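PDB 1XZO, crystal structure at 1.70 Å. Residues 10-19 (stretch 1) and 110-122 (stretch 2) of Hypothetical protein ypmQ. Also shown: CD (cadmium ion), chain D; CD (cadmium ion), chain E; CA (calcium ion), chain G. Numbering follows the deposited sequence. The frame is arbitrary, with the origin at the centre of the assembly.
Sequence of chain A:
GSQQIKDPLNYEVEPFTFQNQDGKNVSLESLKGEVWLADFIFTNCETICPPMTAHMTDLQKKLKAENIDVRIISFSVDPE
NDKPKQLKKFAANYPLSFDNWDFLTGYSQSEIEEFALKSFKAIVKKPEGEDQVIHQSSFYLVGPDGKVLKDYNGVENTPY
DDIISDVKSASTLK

Stretch 1 10-19: NYEVEPFTFQ
Stretch 2 110-122: SEIEEFALKSFKA

Residues 110-120 form the last turns of a helix; the mostly extended segment 11-18 packs against it, with short strands at 11-12 and 17-19, and the contact buries 607 Å², both sides summed. Register is set by Val13 and Ser119, whose CA atoms lie 4.3 Å apart, and the segment runs back along the helix from there, so that Phe18 reaches Glu111.

Glu111, pointing toward the segment with chi1 and chi2 both t, places OE2 3.7 Å from CE2 at the edge of the Phe18 ring. Its carboxylate also meets the calcium shell: water 2 donates to Glu111 OE2 (2.6 Å) and water 3 to Glu111 OE1 (2.9 Å), while Thr17 O binds the ion directly at 2.3 Å.

One turn on, the CA-to-CB bond of Phe115 (chi1 169°, chi2 82°) points sideways to the segment, but its ring reaches it. Phe18 (m) turns its edge to the Phe115 face, centroids 5.4 Å apart and planes at 74°. Phe16 (p) meets the same ring obliquely, Phe16 CD1 to Phe115 CE1 3.5 Å, and Val13 CG1 lies 4.0 Å from Phe115 CZ.

Lys118 NZ and Glu14 OE1 stand 3.8 Å apart, bridged by water 1, which donates to Glu14 OE1 (2.5 Å) and accepts from Lys118 NZ (2.6 Å). Both Glu14 carboxylate oxygens bind cadmium.

Ser119 (m) supplies the direct hydrogen bond: Glu14 N donates to Ser119 OG at 2.9 Å and a nearly linear 175°. The hydroxyl in turn donates weakly to Phe115 O (3.1 Å), linking segment to helix backbone.

Phe120 points away at CB, yet its ring returns, with CZ 4.2 Å from Val13 CG2. Lys121 then leaves the helix with positive phi (57/36). Its CG sits 3.5 Å from the Tyr11 ring centroid, over the face, while Lys121 NZ donates to Lys118 O at 2.8 Å.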

ATOM      1  N   ASN A  10      -7.383  -9.845  10.900  1.00 31.96           N
ATOM      2  CA  ASN A  10      -6.568  -9.778  12.095  1.00 32.19           C
ATOM      3  C   ASN A  10      -5.141 -10.272  11.891  1.00 30.91           C
ATOM      4  O   ASN A  10      -4.551 -10.751  12.862  1.00 29.82           O
ATOM      5  CB  ASN A  10      -7.272 -10.497  13.284  1.00 33.17           C
ATOM      6  CG  ASN A  10      -8.424  -9.662  13.921  1.00 37.34           C
ATOM      7  OD1 ASN A  10      -9.252 -10.211  14.685  1.00 41.36           O
ATOM      8  ND2 ASN A  10      -8.500  -8.363  13.600  1.00 39.82           N
ATOM      9  N   TYR A  11      -4.524 -10.073  10.725  1.00 28.42           N
ATOM     10  CA  TYR A  11      -3.110 -10.458  10.598  1.00 27.55           C
ATOM     11  C   TYR A  11      -2.219  -9.438  11.228  1.00 27.34           C
ATOM     12  O   TYR A  11      -2.553  -8.274  11.379  1.00 26.95           O
ATOM     13  CB  TYR A  11      -2.589 -10.680   9.202  1.00 26.96           C
ATOM     14  CG  TYR A  11      -3.470 -11.445   8.233  1.00 30.02           C
ATOM     15  CD1 TYR A  11      -3.600 -10.974   6.929  1.00 30.85           C
ATOM     16  CD2 TYR A  11      -4.199 -12.621   8.606  1.00 31.03           C
ATOM     17  CE1 TYR A  11      -4.333 -11.642   5.989  1.00 31.72           C
ATOM     18  CE2 TYR A  11      -4.993 -13.294   7.609  1.00 33.37           C
ATOM     19  CZ  TYR A  11      -5.022 -12.772   6.325  1.00 32.16           C
ATOM     20  OH  TYR A  11      -5.740 -13.308   5.276  1.00 36.26           O
ATOM     21  N   GLU A  12      -1.103  -9.892  11.753  1.00 26.45           N
ATOM     22  CA  GLU A  12      -0.199  -8.986  12.492  1.00 28.00           C
ATOM     23  C   GLU A  12       0.897  -8.524  11.567  1.00 23.50           C
ATOM     24  O   GLU A  12       1.645  -9.305  11.039  1.00 23.12           O
ATOM     25  CB  GLU A  12       0.438  -9.728  13.693  1.00 29.92           C
ATOM     26  CG  GLU A  12      -0.531  -9.946  14.845  1.00 37.69           C
ATOM     27  CD  GLU A  12      -1.534 -11.111  14.652  1.00 48.66           C
ATOM     28  OE1 GLU A  12      -1.908 -11.471  13.484  1.00 55.13           O
ATOM     29  OE2 GLU A  12      -1.980 -11.684  15.683  1.00 54.25           O
ATOM     30  N   VAL A  13       0.962  -7.227  11.326  1.00 24.01           N
ATOM     31  CA  VAL A  13       2.021  -6.692  10.469  1.00 21.42           C
ATOM     32  C   VAL A  13       3.363  -6.794  11.226  1.00 20.30           C
ATOM     33  O   VAL A  13       3.374  -6.498  12.371  1.00 22.61           O
ATOM     34  CB  VAL A  13       1.790  -5.256  10.068  1.00 21.31           C
ATOM     35  CG1 VAL A  13       2.895  -4.767   9.206  1.00 17.39           C
ATOM     36  CG2 VAL A  13       0.453  -5.161   9.183  1.00 20.57           C
ATOM     37  N   GLU A  14       4.333  -7.322  10.565  1.00 18.76           N
ATOM     38  CA  GLU A  14       5.671  -7.442  11.215  1.00 21.08           C
ATOM     39  C   GLU A  14       6.285  -6.060  11.379  1.00 20.93           C
ATOM     40  O   GLU A  14       6.036  -5.140  10.585  1.00 21.09           O
ATOM     41  CB  GLU A  14       6.517  -8.319  10.375  1.00 19.49           C
ATOM     42  CG  GLU A  14       6.066  -9.753  10.335  1.00 25.02           C
ATOM     43  CD  GLU A  14       6.425 -10.495  11.599  1.00 27.44           C
ATOM     44  OE1 GLU A  14       7.649 -10.485  11.929  1.00 40.92           O
ATOM     45  OE2 GLU A  14       5.476 -11.028  12.229  1.00 30.52           O
ATOM     46  N   PRO A  15       7.125  -5.887  12.417  1.00 20.68           N
ATOM     47  CA  PRO A  15       7.960  -4.673  12.536  1.00 20.43           C
ATOM     48  C   PRO A  15       8.797  -4.472  11.303  1.00 18.13           C
ATOM     49  O   PRO A  15       9.292  -5.407  10.617  1.00 23.00           O
ATOM     50  CB  PRO A  15       8.746  -4.924  13.853  1.00 19.89           C
ATOM     51  CG  PRO A  15       8.706  -6.354  14.015  1.00 21.88           C
ATOM     52  CD  PRO A  15       7.444  -6.907  13.436  1.00 23.42           C
ATOM     53  N   PHE A  16       8.896  -3.207  10.871  1.00 17.41           N
ATOM     54  CA  PHE A  16       9.694  -2.828   9.751  1.00 17.36           C
ATOM     55  C   PHE A  16      10.063  -1.363   9.843  1.00 15.89           C
ATOM     56  O   PHE A  16       9.349  -0.559  10.499  1.00 19.52           O
ATOM     57  CB  PHE A  16       8.967  -3.023   8.386  1.00 21.36           C
ATOM     58  CG  PHE A  16       7.825  -2.059   8.127  1.00 21.37           C
ATOM     59  CD1 PHE A  16       6.548  -2.423   8.514  1.00 22.21           C
ATOM     60  CD2 PHE A  16       8.008  -0.852   7.433  1.00 20.56           C
ATOM     61  CE1 PHE A  16       5.477  -1.562   8.310  1.00 19.87           C
ATOM     62  CE2 PHE A  16       6.954   0.013   7.218  1.00 23.07           C
ATOM     63  CZ  PHE A  16       5.656  -0.345   7.629  1.00 21.86           C
ATOM     64  N   THR A  17      11.184  -1.113   9.230  1.00 17.77           N
ATOM     65  CA  THR A  17      11.697   0.260   8.900  1.00 17.71           C
ATOM     66  C   THR A  17      12.290   0.260   7.558  1.00 16.92           C
ATOM     67  O   THR A  17      13.272  -0.411   7.237  1.00 18.36           O
ATOM     68  CB  THR A  17      12.740   0.877   9.934  1.00 17.11           C
ATOM     69  OG1 THR A  17      12.212   0.978  11.213  1.00 17.21           O
ATOM     70  CG2 THR A  17      13.031   2.293   9.508  1.00 20.80           C
ATOM     71  N   PHE A  18      11.605   0.947   6.602  1.00 16.07           N
ATOM     72  CA  PHE A  18      11.972   1.019   5.254  1.00 16.38           C
ATOM     73  C   PHE A  18      12.237   2.536   4.987  1.00 17.12           C
ATOM     74  O   PHE A  18      11.967   3.342   5.880  1.00 19.43           O
ATOM     75  CB  PHE A  18      10.750   0.522   4.452  1.00 15.23           C
ATOM     76  CG  PHE A  18      10.489  -0.963   4.624  1.00 19.66           C
ATOM     77  CD1 PHE A  18       9.245  -1.516   4.280  1.00 16.72           C
ATOM     78  CD2 PHE A  18      11.519  -1.834   5.059  1.00 19.60           C
ATOM     79  CE1 PHE A  18       9.029  -2.855   4.374  1.00 16.61           C
ATOM     80  CE2 PHE A  18      11.308  -3.239   5.140  1.00 23.61           C
ATOM     81  CZ  PHE A  18      10.094  -3.777   4.726  1.00 20.38           C
ATOM     82  N   GLN A  19      12.637   2.874   3.791  1.00 18.34           N
ATOM     83  CA  GLN A  19      12.860   4.289   3.400  1.00 19.58           C
ATOM     84  C   GLN A  19      11.857   4.710   2.346  1.00 19.71           C
ATOM     85  O   GLN A  19      11.609   3.947   1.393  1.00 19.34           O
ATOM     86  CB  GLN A  19      14.270   4.519   2.885  1.00 20.15           C
ATOM     87  CG  GLN A  19      15.323   4.383   4.006  1.00 28.72           C
ATOM     88  CD  GLN A  19      16.745   4.060   3.436  1.00 30.25           C
ATOM     89  OE1 GLN A  19      16.876   3.496   2.324  1.00 38.73           O
ATOM     90  NE2 GLN A  19      17.779   4.376   4.199  1.00 34.61           N
ATOM     91  N   SER A 110      14.557 -10.657  -0.802  1.00 22.18           N
ATOM     92  CA  SER A 110      14.224 -11.584   0.263  1.00 23.44           C
ATOM     93  C   SER A 110      13.484 -10.995   1.367  1.00 20.63           C
ATOM     94  O   SER A 110      12.599 -11.649   1.936  1.00 20.42           O
ATOM     95  CB  SER A 110      15.505 -12.239   0.840  1.00 24.32           C
ATOM     96  OG  SER A 110      16.147 -13.017  -0.151  1.00 30.52           O
ATOM     97  N   GLU A 111      13.854  -9.779   1.826  1.00 20.04           N
ATOM     98  CA  GLU A 111      13.231  -9.171   2.982  1.00 18.12           C
ATOM     99  C   GLU A 111      11.784  -8.913   2.661  1.00 19.42           C
ATOM    100  O   GLU A 111      10.925  -9.216   3.457  1.00 18.63           O
ATOM    101  CB  GLU A 111      13.983  -7.900   3.527  1.00 19.13           C
ATOM    102  CG  GLU A 111      13.561  -7.437   4.924  1.00 19.75           C
ATOM    103  CD  GLU A 111      14.229  -6.169   5.516  1.00 15.10           C
ATOM    104  OE1 GLU A 111      15.198  -5.713   4.920  1.00 20.01           O
ATOM    105  OE2 GLU A 111      13.680  -5.750   6.586  1.00 20.61           O
ATOM    106  N   ILE A 112      11.573  -8.227   1.540  1.00 18.02           N
ATOM    107  CA  ILE A 112      10.181  -7.850   1.246  1.00 18.01           C
ATOM    108  C   ILE A 112       9.251  -9.071   0.995  1.00 16.70           C
ATOM    109  O   ILE A 112       8.082  -9.018   1.422  1.00 18.75           O
ATOM    110  CB  ILE A 112      10.130  -6.784   0.136  1.00 17.17           C
ATOM    111  CG1 ILE A 112       8.773  -5.977   0.311  1.00 17.51           C
ATOM    112  CG2 ILE A 112      10.356  -7.393  -1.164  1.00 20.08           C
ATOM    113  N   GLU A 113       9.785 -10.096   0.362  1.00 17.89           N
ATOM    114  CA  GLU A 113       9.009 -11.318   0.107  1.00 18.70           C
ATOM    115  C   GLU A 113       8.512 -11.896   1.418  1.00 18.37           C
ATOM    116  O   GLU A 113       7.309 -12.231   1.654  1.00 15.78           O
ATOM    117  CB  GLU A 113       9.775 -12.219  -0.825  1.00 18.28           C
ATOM    118  CG  GLU A 113       9.793 -11.678  -2.273  1.00 22.62           C
ATOM    119  CD  GLU A 113      10.348 -12.590  -3.273  1.00 26.83           C
ATOM    120  OE1 GLU A 113      10.422 -12.144  -4.450  1.00 24.49           O
ATOM    121  OE2 GLU A 113      10.723 -13.717  -2.889  1.00 29.46           O
ATOM    122  N   GLU A 114       9.423 -12.049   2.394  1.00 18.38           N
ATOM    123  CA  GLU A 114       9.052 -12.567   3.662  1.00 17.89           C
ATOM    124  C   GLU A 114       8.158 -11.679   4.477  1.00 16.54           C
ATOM    125  O   GLU A 114       7.225 -12.127   5.127  1.00 18.93           O
ATOM    126  CB  GLU A 114      10.376 -12.767   4.454  1.00 19.85           C
ATOM    127  CG  GLU A 114      11.100 -14.028   4.319  1.00 26.84           C
ATOM    128  CD  GLU A 114      11.751 -14.413   5.688  1.00 32.69           C
ATOM    129  OE1 GLU A 114      12.894 -13.982   5.884  1.00 38.84           O
ATOM    130  OE2 GLU A 114      11.103 -15.070   6.545  1.00 30.61           O
ATOM    131  N   PHE A 115       8.333 -10.345   4.379  1.00 15.71           N
ATOM    132  CA  PHE A 115       7.509  -9.399   5.099  1.00 15.46           C
ATOM    133  C   PHE A 115       6.082  -9.513   4.552  1.00 16.65           C
ATOM    134  O   PHE A 115       5.194  -9.555   5.328  1.00 17.29           O
ATOM    135  CB  PHE A 115       8.012  -7.937   4.899  1.00 16.23           C
ATOM    136  CG  PHE A 115       7.109  -6.912   5.376  1.00 13.49           C
ATOM    137  CD1 PHE A 115       7.056  -6.551   6.671  1.00 18.07           C
ATOM    138  CD2 PHE A 115       6.295  -6.204   4.417  1.00 19.82           C
ATOM    139  CE1 PHE A 115       6.202  -5.634   7.082  1.00 18.90           C
ATOM    140  CE2 PHE A 115       5.584  -5.203   4.799  1.00 16.94           C
ATOM    141  CZ  PHE A 115       5.423  -4.902   6.142  1.00 17.45           C
ATOM    142  N   ALA A 116       5.992  -9.559   3.236  1.00 17.07           N
ATOM    143  CA  ALA A 116       4.698  -9.601   2.582  1.00 17.85           C
ATOM    144  C   ALA A 116       3.963 -10.919   2.921  1.00 19.75           C
ATOM    145  O   ALA A 116       2.740 -10.857   3.163  1.00 19.19           O
ATOM    146  CB  ALA A 116       4.835  -9.440   1.087  1.00 18.32           C
ATOM    147  N   LEU A 117       4.672 -12.055   2.931  1.00 19.34           N
ATOM    148  CA  LEU A 117       4.002 -13.361   3.253  1.00 21.16           C
ATOM    149  C   LEU A 117       3.514 -13.383   4.679  1.00 22.39           C
ATOM    150  O   LEU A 117       2.319 -13.739   5.006  1.00 23.27           O
ATOM    151  CB  LEU A 117       5.018 -14.420   2.883  1.00 23.75           C
ATOM    152  CG  LEU A 117       4.746 -15.938   2.878  1.00 25.91           C
ATOM    153  CD1 LEU A 117       5.683 -16.592   2.056  1.00 31.29           C
ATOM    154  CD2 LEU A 117       4.909 -16.417   4.383  1.00 29.70           C
ATOM    155  N   LYS A 118       4.348 -12.965   5.631  1.00 20.38           N
ATOM    156  CA  LYS A 118       3.917 -12.931   7.046  1.00 21.82           C
ATOM    157  C   LYS A 118       2.838 -11.960   7.428  1.00 22.50           C
ATOM    158  O   LYS A 118       1.902 -12.296   8.093  1.00 24.13           O
ATOM    159  CB  LYS A 118       5.149 -12.725   8.018  1.00 21.80           C
ATOM    160  CG  LYS A 118       6.267 -13.779   7.775  1.00 27.93           C
ATOM    161  CD  LYS A 118       7.405 -13.673   8.894  1.00 35.05           C
ATOM    162  CE  LYS A 118       8.849 -13.230   8.411  1.00 40.86           C
ATOM    163  NZ  LYS A 118       9.680 -12.176   9.250  1.00 40.22           N
ATOM    164  N   SER A 119       2.982 -10.717   6.975  1.00 20.88           N
ATOM    165  CA  SER A 119       2.111  -9.635   7.349  1.00 19.77           C
ATOM    166  C   SER A 119       0.752  -9.706   6.647  1.00 19.93           C
ATOM    167  O   SER A 119      -0.206  -9.347   7.241  1.00 19.22           O
ATOM    168  CB  SER A 119       2.728  -8.311   6.940  1.00 22.79           C
ATOM    169  OG  SER A 119       3.937  -8.113   7.783  1.00 21.91           O
ATOM    170  N   PHE A 120       0.774 -10.026   5.378  1.00 18.30           N
ATOM    171  CA  PHE A 120      -0.455  -9.811   4.493  1.00 21.53           C
ATOM    172  C   PHE A 120      -0.902 -11.084   3.817  1.00 24.11           C
ATOM    173  O   PHE A 120      -1.906 -11.093   3.115  1.00 24.85           O
ATOM    174  CB  PHE A 120      -0.170  -8.756   3.410  1.00 20.51           C
ATOM    175  CG  PHE A 120       0.087  -7.374   3.964  1.00 19.45           C
ATOM    176  CD1 PHE A 120       1.440  -6.862   4.005  1.00 23.02           C
ATOM    177  CD2 PHE A 120      -0.928  -6.563   4.493  1.00 17.53           C
ATOM    178  CE1 PHE A 120       1.719  -5.634   4.608  1.00 19.13           C
ATOM    179  CE2 PHE A 120      -0.653  -5.327   5.022  1.00 21.48           C
ATOM    180  CZ  PHE A 120       0.710  -4.846   5.043  1.00 20.21           C
ATOM    181  N   LYS A 121      -0.155 -12.154   4.029  1.00 24.66           N
ATOM    182  CA  LYS A 121      -0.358 -13.451   3.412  1.00 25.85           C
ATOM    183  C   LYS A 121      -0.330 -13.356   1.904  1.00 25.69           C
ATOM    184  O   LYS A 121      -1.017 -14.075   1.227  1.00 27.30           O
ATOM    185  CB  LYS A 121      -1.638 -14.164   3.993  1.00 26.97           C
ATOM    186  CG  LYS A 121      -1.929 -13.906   5.475  1.00 28.58           C
ATOM    187  CD  LYS A 121      -0.842 -14.461   6.318  1.00 32.39           C
ATOM    188  CE  LYS A 121      -1.016 -14.196   7.783  1.00 35.63           C
ATOM    189  NZ  LYS A 121       0.260 -14.532   8.515  1.00 35.75           N
ATOM    190  N   ALA A 122       0.534 -12.480   1.394  1.00 25.85           N
ATOM    191  CA  ALA A 122       0.686 -12.135  -0.024  1.00 24.27           C
ATOM    192  C   ALA A 122       1.965 -12.727  -0.525  1.00 25.54           C
ATOM    193  O   ALA A 122       2.998 -12.658   0.187  1.00 25.08           O
ATOM    194  CB  ALA A 122       0.748 -10.563  -0.177  1.00 25.36           C
TER
HETATM  195 CD    CD D1002       7.162 -11.544  14.031  1.00 36.31          CD
HETATM  196 CD    CD E1003      11.144 -14.036  -5.278  1.00 41.92          CD
HETATM  197 CA    CA G1005      15.179  -1.683   7.476  1.00 18.75          CA
HETATM  198  O   HOH W   1       9.684  -9.931  10.537  1.00 38.59           O
HETATM  199  O   HOH W   2      15.494  -4.417   7.867  1.00 24.69           O
HETATM  200  O   HOH W   3      14.823  -2.938   5.494  1.00 19.54           O
HETATM  201  O   HOH W   4      10.805 -16.412  -5.084  1.00 25.23           O
HETATM  202  O   HOH W   5      16.138   0.790   7.697  1.00 29.10           O